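Local coordinates for epoxide hydrolase (Aspergillus niger, PDB 3G02), which probably hydrolyses epoxides, and is here an alpha/beta-hydrolase-fold variant from directed evolution for enantioselectivity, at residues E27-L32 and Y302-S307. The protein carries 9 engineered substitutions. Sequence-based numbering, arbitrary orientation.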
ATOM      1  N   GLU A  27       7.640  29.512  -7.594  1.00 18.98           N
ATOM      2  CA  GLU A  27       8.530  28.453  -8.075  1.00 19.59           C
ATOM      3  C   GLU A  27       8.045  27.062  -7.652  1.00 18.84           C
ATOM      4  O   GLU A  27       8.162  26.106  -8.414  1.00 18.95           O
ATOM      5  CB  GLU A  27       9.964  28.688  -7.583  1.00 19.70           C
ATOM      6  CG  GLU A  27      11.039  28.116  -8.500  1.00 21.65           C
ATOM      7  CD  GLU A  27      12.425  28.091  -7.869  1.00 21.69           C
ATOM      8  OE1 GLU A  27      12.907  29.154  -7.420  1.00 25.28           O
ATOM      9  OE2 GLU A  27      13.038  27.001  -7.837  1.00 25.28           O
ATOM     10  N   GLN A  28       7.492  26.966  -6.443  1.00 18.33           N
ATOM     11  CA  GLN A  28       6.976  25.696  -5.926  1.00 18.00           C
ATOM     12  C   GLN A  28       5.676  25.288  -6.612  1.00 17.27           C
ATOM     13  O   GLN A  28       5.447  24.104  -6.866  1.00 16.86           O
ATOM     14  CB  GLN A  28       6.805  25.756  -4.408  1.00 18.07           C
ATOM     15  CG  GLN A  28       8.135  25.728  -3.656  1.00 19.02           C
ATOM     16  CD  GLN A  28       7.983  25.871  -2.153  1.00 19.56           C
ATOM     17  OE1 GLN A  28       6.958  25.497  -1.578  1.00 22.38           O
ATOM     18  NE2 GLN A  28       9.013  26.414  -1.506  1.00 21.87           N
ATOM     19  N   LEU A  29       4.836  26.273  -6.919  1.00 16.55           N
ATOM     20  CA  LEU A  29       3.610  26.034  -7.672  1.00 16.31           C
ATOM     21  C   LEU A  29       3.918  25.630  -9.107  1.00 16.19           C
ATOM     22  O   LEU A  29       3.263  24.745  -9.663  1.00 15.85           O
ATOM     23  CB  LEU A  29       2.698  27.264  -7.634  1.00 16.22           C
ATOM     24  CG  LEU A  29       2.132  27.672  -6.271  1.00 16.43           C
ATOM     25  CD1 LEU A  29       1.242  28.897  -6.402  1.00 16.69           C
ATOM     26  CD2 LEU A  29       1.361  26.520  -5.625  1.00 16.55           C
ATOM     27  N   ASP A  30       4.917  26.287  -9.702  1.00 15.95           N
ATOM     28  CA  ASP A  30       5.406  25.924 -11.029  1.00 16.17           C
ATOM     29  C   ASP A  30       5.944  24.498 -11.027  1.00 15.57           C
ATOM     30  O   ASP A  30       5.664  23.729 -11.948  1.00 15.55           O
ATOM     31  CB  ASP A  30       6.509  26.884 -11.489  1.00 16.61           C
ATOM     32  CG  ASP A  30       6.020  28.312 -11.672  1.00 18.32           C
ATOM     33  OD1 ASP A  30       4.790  28.536 -11.784  1.00 20.41           O
ATOM     34  OD2 ASP A  30       6.882  29.215 -11.703  1.00 20.61           O
ATOM     35  N   ASP A  31       6.709  24.160  -9.989  1.00 15.18           N
ATOM     36  CA  ASP A  31       7.287  22.824  -9.846  1.00 14.80           C
ATOM     37  C   ASP A  31       6.182  21.775  -9.783  1.00 14.25           C
ATOM     38  O   ASP A  31       6.261  20.743 -10.448  1.00 14.06           O
ATOM     39  CB  ASP A  31       8.177  22.739  -8.602  1.00 15.15           C
ATOM     40  CG  ASP A  31       9.199  21.611  -8.685  1.00 16.91           C
ATOM     41  OD1 ASP A  31       9.801  21.430  -9.764  1.00 18.20           O
ATOM     42  OD2 ASP A  31       9.416  20.917  -7.668  1.00 19.33           O
ATOM     43  N   LEU A  32       5.142  22.059  -9.000  1.00 13.66           N
ATOM     44  CA  LEU A  32       3.988  21.166  -8.910  1.00 13.04           C
ATOM     45  C   LEU A  32       3.340  20.929 -10.277  1.00 13.11           C
ATOM     46  O   LEU A  32       3.093  19.786 -10.651  1.00 12.73           O
ATOM     47  CB  LEU A  32       2.966  21.684  -7.885  1.00 12.73           C
ATOM     48  CG  LEU A  32       1.593  20.995  -7.802  1.00 12.26           C
ATOM     49  CD1 LEU A  32       1.725  19.488  -7.555  1.00 11.86           C
ATOM     50  CD2 LEU A  32       0.730  21.633  -6.724  1.00 12.64           C
ATOM     51  N   TYR A 302      -1.143  18.902   0.983  1.00  7.48           N
ATOM     52  CA  TYR A 302      -0.238  17.835   1.420  1.00  7.31           C
ATOM     53  C   TYR A 302       1.064  17.825   0.622  1.00  7.44           C
ATOM     54  O   TYR A 302       2.151  17.668   1.192  1.00  7.44           O
ATOM     55  CB  TYR A 302      -0.922  16.471   1.302  1.00  7.38           C
ATOM     56  CG  TYR A 302      -1.548  15.970   2.581  1.00  7.10           C
ATOM     57  CD1 TYR A 302      -2.420  16.771   3.323  1.00  8.11           C
ATOM     58  CD2 TYR A 302      -1.287  14.679   3.044  1.00  7.76           C
ATOM     59  CE1 TYR A 302      -3.001  16.305   4.499  1.00  8.04           C
ATOM     60  CE2 TYR A 302      -1.867  14.204   4.210  1.00  7.54           C
ATOM     61  CZ  TYR A 302      -2.724  15.020   4.932  1.00  6.54           C
ATOM     62  OH  TYR A 302      -3.291  14.542   6.086  1.00  6.52           O
ATOM     63  N   TRP A 303       0.955  17.997  -0.694  1.00  7.58           N
ATOM     64  CA  TRP A 303       2.129  17.960  -1.567  1.00  8.30           C
ATOM     65  C   TRP A 303       3.118  19.069  -1.223  1.00  8.51           C
ATOM     66  O   TRP A 303       4.317  18.819  -1.029  1.00  8.69           O
ATOM     67  CB  TRP A 303       1.724  18.079  -3.039  1.00  8.51           C
ATOM     68  CG  TRP A 303       2.921  18.149  -3.946  1.00  8.66           C
ATOM     69  CD1 TRP A 303       3.491  19.279  -4.468  1.00  9.59           C
ATOM     70  CD2 TRP A 303       3.711  17.050  -4.413  1.00  8.25           C
ATOM     71  NE1 TRP A 303       4.581  18.949  -5.236  1.00 10.07           N
ATOM     72  CE2 TRP A 303       4.740  17.587  -5.222  1.00  9.01           C
ATOM     73  CE3 TRP A 303       3.652  15.660  -4.226  1.00  8.89           C
ATOM     74  CZ2 TRP A 303       5.696  16.784  -5.850  1.00  9.45           C
ATOM     75  CZ3 TRP A 303       4.608  14.861  -4.848  1.00  9.00           C
ATOM     76  CH2 TRP A 303       5.615  15.427  -5.651  1.00  9.29           C
ATOM     77  N   LEU A 304       2.591  20.284  -1.126  1.00  8.69           N
ATOM     78  CA  LEU A 304       3.409  21.480  -0.939  1.00  8.93           C
ATOM     79  C   LEU A 304       4.048  21.589   0.443  1.00  9.33           C
ATOM     80  O   LEU A 304       4.958  22.392   0.646  1.00 10.12           O
ATOM     81  CB  LEU A 304       2.588  22.734  -1.259  1.00  8.84           C
ATOM     82  CG  LEU A 304       2.123  22.864  -2.714  1.00  8.92           C
ATOM     83  CD1 LEU A 304       1.001  23.886  -2.844  1.00 10.03           C
ATOM     84  CD2 LEU A 304       3.301  23.230  -3.622  1.00  8.76           C
ATOM     85  N   THR A 305       3.579  20.770   1.385  1.00  8.96           N
ATOM     86  CA  THR A 305       4.104  20.765   2.749  1.00  8.62           C
ATOM     87  C   THR A 305       4.807  19.451   3.096  1.00  8.75           C
ATOM     88  O   THR A 305       5.202  19.240   4.242  1.00  8.83           O
ATOM     89  CB  THR A 305       2.980  21.006   3.770  1.00  8.76           C
ATOM     90  OG1 THR A 305       1.958  20.015   3.594  1.00  7.68           O
ATOM     91  CG2 THR A 305       2.372  22.397   3.588  1.00  9.17           C
ATOM     92  N   GLU A 306       4.959  18.573   2.101  1.00  8.84           N
ATOM     93  CA  GLU A 306       5.556  17.245   2.305  1.00  9.32           C
ATOM     94  C   GLU A 306       4.941  16.539   3.514  1.00  8.45           C
ATOM     95  O   GLU A 306       5.649  15.942   4.330  1.00  8.68           O
ATOM     96  CB  GLU A 306       7.084  17.343   2.445  1.00  9.38           C
ATOM     97  CG  GLU A 306       7.783  17.875   1.196  1.00 10.93           C
ATOM     98  CD  GLU A 306       9.276  18.089   1.386  1.00 12.11           C
ATOM     99  OE1 GLU A 306       9.679  18.670   2.419  1.00 16.24           O
ATOM    100  OE2 GLU A 306      10.048  17.684   0.492  1.00 16.38           O
ATOM    101  N   SER A 307       3.617  16.621   3.616  1.00  7.88           N
ATOM    102  CA  SER A 307       2.879  16.067   4.752  1.00  7.38           C
ATOM    103  C   SER A 307       2.932  14.553   4.824  1.00  7.07           C
ATOM    104  O   SER A 307       3.176  13.996   5.895  1.00  7.42           O
ATOM    105  CB  SER A 307       1.414  16.498   4.703  1.00  7.20           C
ATOM    106  OG  SER A 307       1.268  17.863   5.039  1.00  7.13           O
TER
HETATM  107  O   HOH W   1       5.859  21.649  -5.661  1.00 20.59           O
HETATM  108  O   HOH W   2       7.456  19.921  -6.230  1.00 25.28           O
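Helix 26-38 meets the C-terminal end of helix 292-304 at Q28 and L304, whose CA atoms lie 7.4 Å apart, and no direct hydrogen bond joins 27-32 to 302-307. L304 fills the middle of the interface, pointing at the first turn of the N-terminal helix. Its two methyls divide the work: CD1 rests 3.8 Å from CD2 of L29, the two side chains crossing at about a right angle, whereas CD2 lies beside the backbone O of Q28 and more loosely against CD2 of L32. L29 starts out directed away from L304, and its CD2 branch turns back to make the touch. L32, with CG anti to the backbone N (chi1 171°), lays its CD1 methyl over one face of the W303 indole, a CH-pi contact 3.8 Å from the centroid of the five-membered ring and 24° off its normal.

The polar edge of the same indole is joined to helix 26-38 through solvent. Its single N-H is shared between two waters: water 1, the nearer and in the ring plane, accepts from W303 NE1 at 3.0 Å and donates to Q28 O at 2.8 Å, while water 2 accepts from W303 NE1 at 3.2 Å and donates to D31 OD2 at 2.6 Å. P271 touches both L32 and W303. The chain leaves helix 292-304 through a Schellman motif, with E306 as C-prime residue. This water-bridged helix-helix contact packs the N-terminal region against the helical cap inserted between strands 209-214 and 340-345, as in alpha/beta-hydrolase-fold epoxide hydrolases.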